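Local coordinates for protein vaginolysin (Gardnerella vaginalis, PDB 5IMY) that probably binds cholesterol in host membranes and acts as a secreted pore-forming toxin of the cholesterol-dependent cytolysin family, at residues Ala97-Asn100 against Leu101-Met105; Lys196-Phe199 against Asp200-His203. All coordinates share one frame; numbering follows the deposited sequence.

Overall arrangement
Contacts 1 and 2 each lie on a short helix of vaginolysin whose start is capped by an aspartate. Contact 1, on helix 99-102, comes first; contact 2, on helix 199-203, follows about a hundred residues later. Their centres lie 29 Å apart and their nearest atoms about 16 Å apart, so they do not touch. Both fall within the thiol-activated cytolysin family region and are joined in sequence to the same ten-stranded antiparallel sheet: contact 1 follows its strand 94-96, and contact 2 precedes its long strand 208-223. With D98 in one and D198 in the other, the same device starts two separate short helices in the connections of one sheet.

Contact 1: Ala97-Asn100 against Leu101-Met105; sequences ADKN and LMDNM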
ATOM      1  N   ALA A  97     -10.568  35.545  26.513  1.00 39.05           N
ATOM      2  CA  ALA A  97     -10.015  34.462  25.706  1.00 31.87           C
ATOM      3  C   ALA A  97      -9.507  33.394  26.670  1.00 37.51           C
ATOM      4  O   ALA A  97      -8.312  33.266  26.943  1.00 39.17           O
ATOM      5  CB  ALA A  97      -8.912  34.976  24.789  1.00 34.87           C
ATOM      6  N   ASP A  98     -10.447  32.620  27.201  1.00 35.29           N
ATOM      7  CA  ASP A  98     -10.161  31.684  28.283  1.00 43.01           C
ATOM      8  C   ASP A  98     -10.694  30.304  27.903  1.00 37.89           C
ATOM      9  O   ASP A  98     -10.981  30.008  26.736  1.00 35.01           O
ATOM     10  CB  ASP A  98     -10.765  32.194  29.597  1.00 39.46           C
ATOM     11  CG  ASP A  98     -12.277  32.084  29.623  1.00 49.29           C
ATOM     12  OD1 ASP A  98     -12.910  32.316  28.571  1.00 45.87           O
ATOM     13  OD2 ASP A  98     -12.833  31.756  30.692  1.00 61.43           O
ATOM     14  N   LYS A  99     -10.840  29.437  28.909  1.00 41.12           N
ATOM     15  CA  LYS A  99     -11.291  28.071  28.661  1.00 41.42           C
ATOM     16  C   LYS A  99     -12.759  28.034  28.255  1.00 41.82           C
ATOM     17  O   LYS A  99     -13.158  27.209  27.426  1.00 45.37           O
ATOM     18  CB  LYS A  99     -11.064  27.211  29.905  1.00 38.53           C
ATOM     19  CG  LYS A  99     -11.125  25.717  29.640  1.00 44.32           C
ATOM     20  CD  LYS A  99     -11.480  24.941  30.899  1.00 45.46           C
ATOM     21  CE  LYS A  99     -11.445  23.439  30.661  1.00 64.94           C
ATOM     22  NZ  LYS A  99     -12.749  22.898  30.177  1.00 74.62           N
ATOM     23  N   ASN A 100     -13.579  28.914  28.833  1.00 41.08           N
ATOM     24  CA  ASN A 100     -14.999  28.926  28.505  1.00 39.23           C
ATOM     25  C   ASN A 100     -15.216  29.206  27.024  1.00 39.82           C
ATOM     26  O   ASN A 100     -15.983  28.504  26.353  1.00 40.39           O
ATOM     27  CB  ASN A 100     -15.725  29.962  29.364  1.00 45.14           C
ATOM     28  CG  ASN A 100     -15.921  29.499  30.796  1.00 51.77           C
ATOM     29  OD1 ASN A 100     -16.048  28.304  31.063  1.00 52.55           O
ATOM     30  ND2 ASN A 100     -15.946  30.448  31.724  1.00 52.56           N
ATOM     31  N   LEU A 101     -14.549  30.233  26.494  1.00 39.15           N
ATOM     32  CA  LEU A 101     -14.670  30.532  25.071  1.00 38.74           C
ATOM     33  C   LEU A 101     -14.224  29.346  24.226  1.00 34.89           C
ATOM     34  O   LEU A 101     -14.865  29.012  23.223  1.00 43.22           O
ATOM     35  CB  LEU A 101     -13.854  31.777  24.723  1.00 27.15           C
ATOM     36  CG  LEU A 101     -13.836  32.183  23.245  1.00 32.61           C
ATOM     37  CD1 LEU A 101     -15.245  32.384  22.703  1.00 27.95           C
ATOM     38  CD2 LEU A 101     -13.016  33.445  23.060  1.00 35.91           C
ATOM     39  N   MET A 102     -13.129  28.691  24.621  1.00 34.00           N
ATOM     40  CA  MET A 102     -12.657  27.525  23.884  1.00 38.50           C
ATOM     41  C   MET A 102     -13.678  26.397  23.910  1.00 41.93           C
ATOM     42  O   MET A 102     -13.729  25.587  22.978  1.00 43.08           O
ATOM     43  CB  MET A 102     -11.321  27.051  24.457  1.00 34.54           C
ATOM     44  CG  MET A 102     -10.170  27.999  24.165  1.00 40.16           C
ATOM     45  SD  MET A 102      -8.547  27.309  24.541  1.00 50.95           S
ATOM     46  CE  MET A 102      -8.543  27.369  26.330  1.00 45.61           C
ATOM     47  N   ASP A 103     -14.496  26.328  24.958  1.00 41.75           N
ATOM     48  CA  ASP A 103     -15.563  25.340  25.043  1.00 43.07           C
ATOM     49  C   ASP A 103     -16.862  25.823  24.410  1.00 44.16           C
ATOM     50  O   ASP A 103     -17.860  25.096  24.445  1.00 39.31           O
ATOM     51  CB  ASP A 103     -15.810  24.959  26.506  1.00 43.24           C
ATOM     52  CG  ASP A 103     -14.636  24.223  27.122  1.00 53.40           C
ATOM     53  OD1 ASP A 103     -13.765  23.748  26.363  1.00 54.31           O
ATOM     54  OD2 ASP A 103     -14.588  24.113  28.364  1.00 50.55           O
ATOM     55  N   ASN A 104     -16.869  27.027  23.835  1.00 41.33           N
ATOM     56  CA  ASN A 104     -18.048  27.602  23.193  1.00 36.93           C
ATOM     57  C   ASN A 104     -19.132  27.963  24.204  1.00 39.06           C
ATOM     58  O   ASN A 104     -20.319  27.984  23.872  1.00 43.64           O
ATOM     59  CB  ASN A 104     -18.615  26.664  22.122  1.00 41.43           C
ATOM     60  CG  ASN A 104     -19.188  27.413  20.933  1.00 38.07           C
ATOM     61  OD1 ASN A 104     -18.813  28.554  20.663  1.00 36.24           O
ATOM     62  ND2 ASN A 104     -20.100  26.772  20.213  1.00 43.61           N
ATOM     63  N   MET A 105     -18.733  28.251  25.441  1.00 38.42           N
ATOM     64  CA  MET A 105     -19.641  28.736  26.481  1.00 41.07           C
ATOM     65  C   MET A 105     -19.059  29.998  27.101  1.00 40.94           C
ATOM     66  O   MET A 105     -18.813  30.063  28.309  1.00 42.51           O
ATOM     67  CB  MET A 105     -19.875  27.661  27.541  1.00 40.42           C
ATOM     68  CG  MET A 105     -20.805  26.545  27.100  1.00 43.63           C
ATOM     69  SD  MET A 105     -22.445  27.139  26.637  1.00 54.95           S
ATOM     70  CE  MET A 105     -22.952  27.985  28.134  1.00 58.12           C
TER
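K99 and D103 meet one helical turn apart, and their salt bridge spans the outer side of the short helix 99-102. The lysine leaves its backbone with CG anti to N (chi1 -164°), which carries the chain toward the later residue. K99 CB lies 4.4 Å from M102 CE, while K99 CG, CD and CE run past D103 OD2 at 4.0 to 4.1 Å. A bend at the last torsion (chi4 -88°) then turns the ammonium group inward, and K99 NZ reaches D103 OD2 at 2.9 Å, on the syn lone pair of that oxygen. The two side chains approach at a slant, and D103 CG also rests 3.3 Å from K99 O. M102 packs back on D98 and K99, at the start of the helix: its bent end brings M102 CE to 3.7 Å from K99 CA, and its CG lies against the carbonyl oxygen of D98.

At the start of the helix, D98 is the N-cap. Its carboxylate divides between two amides, OD1 receiving L101 N and OD2 receiving N100 N, and both capping bonds are weak. The backbone continues the grip with M102 N to D98 O and D103 N to K99 O. At the far end N104 adopts a positive phi (69°), and M105 N bonds back to N100 O at 2.9 Å, arriving from above the carbonyl plane. The side-chain amide of N104 is bonded outside the turn, OD1 to Y350 OH and ND2 to S80 O, which ties the helix exit to its surroundings. An aspartate N-cap at one end and a Schellman motif at the other thus close a helix of barely one turn.

Contact 2: Lys196-Phe199 against Asp200-His203; sequences KIDF and DAVH
The backbone of K196-F199 comes in as an irregular loop and then winds into D200-H203, the single turn of helix 199-203, with D198 as its N-cap. H203 N reaches F199 O at 3.1 Å, nearly in line with the C=O bond, to make the regular bond of the turn; V202 N adds a weak, bent bond to the same oxygen (123°). The aspartate side chain extends with CG anti to the backbone N (chi1 -170°), which sets the carboxylate facing A201. D198 OD1 accepts A201 N in a weak capping bond of 3.2 Å, while D198 OD2 lies against the methyl of A201, 3.3 Å from A201 CB. The carboxylate of D200 also comes near: D200 OD2 stands 4.0 Å from D198 OD1, and two like charges this near would be expected to disfavour each other, though the amides at the helix start may offset this.

The phenyl ring of F199 touches M177 and L180 of helix 177-184, and I197 CG2 sits over the centre of one of its faces. The imidazole of H203 is fixed from outside the turn, ND1 by T372 and NE2 by the backbone of Q175. V202 CG2 lies 3.3 Å from D198 O, and H203 CD2 is 3.1 Å from F199 O.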
ATOM      1  N   LYS A 196     -27.310  10.140  16.135  1.00 58.88           N
ATOM      2  CA  LYS A 196     -27.025   8.777  16.574  1.00 57.24           C
ATOM      3  C   LYS A 196     -25.881   8.147  15.787  1.00 54.69           C
ATOM      4  O   LYS A 196     -26.100   7.230  14.988  1.00 57.81           O
ATOM      5  CB  LYS A 196     -28.286   7.915  16.457  1.00 66.07           C
ATOM      6  CG  LYS A 196     -29.540   8.562  17.037  1.00 66.28           C
ATOM      7  CD  LYS A 196     -30.755   7.661  16.854  1.00 77.44           C
ATOM      8  CE  LYS A 196     -31.843   8.321  16.013  1.00 87.87           C
ATOM      9  NZ  LYS A 196     -32.777   9.146  16.830  1.00102.14           N
ATOM     10  N   ILE A 197     -24.664   8.633  16.004  1.00 58.43           N
ATOM     11  CA  ILE A 197     -23.494   8.117  15.302  1.00 51.27           C
ATOM     12  C   ILE A 197     -23.110   6.769  15.891  1.00 53.34           C
ATOM     13  O   ILE A 197     -23.168   6.564  17.109  1.00 62.09           O
ATOM     14  CB  ILE A 197     -22.324   9.115  15.393  1.00 47.15           C
ATOM     15  CG1 ILE A 197     -22.763  10.510  14.935  1.00 50.68           C
ATOM     16  CG2 ILE A 197     -21.153   8.632  14.543  1.00 47.58           C
ATOM     17  CD1 ILE A 197     -21.739  11.595  15.218  1.00 51.76           C
ATOM     18  N   ASP A 198     -22.713   5.840  15.024  1.00 43.52           N
ATOM     19  CA  ASP A 198     -22.254   4.513  15.432  1.00 50.65           C
ATOM     20  C   ASP A 198     -20.779   4.399  15.061  1.00 50.15           C
ATOM     21  O   ASP A 198     -20.441   4.092  13.914  1.00 47.25           O
ATOM     22  CB  ASP A 198     -23.084   3.418  14.770  1.00 51.71           C
ATOM     23  CG  ASP A 198     -22.797   2.043  15.338  1.00 56.91           C
ATOM     24  OD1 ASP A 198     -21.864   1.919  16.160  1.00 55.71           O
ATOM     25  OD2 ASP A 198     -23.500   1.081  14.957  1.00 57.38           O
ATOM     26  N   PHE A 199     -19.900   4.648  16.037  1.00 50.27           N
ATOM     27  CA  PHE A 199     -18.465   4.598  15.771  1.00 48.38           C
ATOM     28  C   PHE A 199     -17.976   3.160  15.641  1.00 52.73           C
ATOM     29  O   PHE A 199     -17.169   2.853  14.755  1.00 50.87           O
ATOM     30  CB  PHE A 199     -17.699   5.320  16.878  1.00 51.40           C
ATOM     31  CG  PHE A 199     -17.967   6.798  16.940  1.00 43.85           C
ATOM     32  CD1 PHE A 199     -17.342   7.665  16.060  1.00 44.02           C
ATOM     33  CD2 PHE A 199     -18.835   7.318  17.885  1.00 51.33           C
ATOM     34  CE1 PHE A 199     -17.584   9.024  16.116  1.00 42.95           C
ATOM     35  CE2 PHE A 199     -19.079   8.676  17.947  1.00 46.57           C
ATOM     36  CZ  PHE A 199     -18.452   9.531  17.061  1.00 45.46           C
ATOM     37  N   ASP A 200     -18.444   2.265  16.517  1.00 55.26           N
ATOM     38  CA  ASP A 200     -18.021   0.870  16.442  1.00 56.18           C
ATOM     39  C   ASP A 200     -18.295   0.288  15.061  1.00 50.81           C
ATOM     40  O   ASP A 200     -17.518  -0.531  14.558  1.00 47.75           O
ATOM     41  CB  ASP A 200     -18.728   0.043  17.515  1.00 62.06           C
ATOM     42  CG  ASP A 200     -18.571   0.626  18.905  1.00 66.36           C
ATOM     43  OD1 ASP A 200     -17.508   0.410  19.526  1.00 57.19           O
ATOM     44  OD2 ASP A 200     -19.513   1.297  19.377  1.00 65.82           O
ATOM     45  N   ALA A 201     -19.399   0.701  14.435  1.00 49.70           N
ATOM     46  CA  ALA A 201     -19.730   0.202  13.107  1.00 48.04           C
ATOM     47  C   ALA A 201     -18.742   0.694  12.058  1.00 49.78           C
ATOM     48  O   ALA A 201     -18.440  -0.033  11.105  1.00 47.06           O
ATOM     49  CB  ALA A 201     -21.151   0.620  12.732  1.00 51.39           C
ATOM     50  N   VAL A 202     -18.229   1.915  12.211  1.00 47.60           N
ATOM     51  CA  VAL A 202     -17.279   2.450  11.241  1.00 46.07           C
ATOM     52  C   VAL A 202     -15.960   1.693  11.316  1.00 43.31           C
ATOM     53  O   VAL A 202     -15.397   1.285  10.293  1.00 40.29           O
ATOM     54  CB  VAL A 202     -17.069   3.959  11.468  1.00 41.45           C
ATOM     55  CG1 VAL A 202     -16.079   4.521  10.453  1.00 37.95           C
ATOM     56  CG2 VAL A 202     -18.392   4.700  11.388  1.00 47.05           C
ATOM     57  N   HIS A 203     -15.449   1.496  12.528  1.00 45.26           N
ATOM     58  CA  HIS A 203     -14.143   0.877  12.700  1.00 50.66           C
ATOM     59  C   HIS A 203     -14.171  -0.622  12.425  1.00 49.73           C
ATOM     60  O   HIS A 203     -13.115  -1.212  12.174  1.00 45.75           O
ATOM     61  CB  HIS A 203     -13.634   1.152  14.113  1.00 50.78           C
ATOM     62  CG  HIS A 203     -13.398   2.605  14.399  1.00 48.28           C
ATOM     63  ND1 HIS A 203     -12.258   3.265  13.991  1.00 47.74           N
ATOM     64  CD2 HIS A 203     -14.155   3.524  15.053  1.00 48.28           C
ATOM     65  CE1 HIS A 203     -12.321   4.526  14.382  1.00 39.83           C
ATOM     66  NE2 HIS A 203     -13.461   4.711  15.026  1.00 43.20           N
TER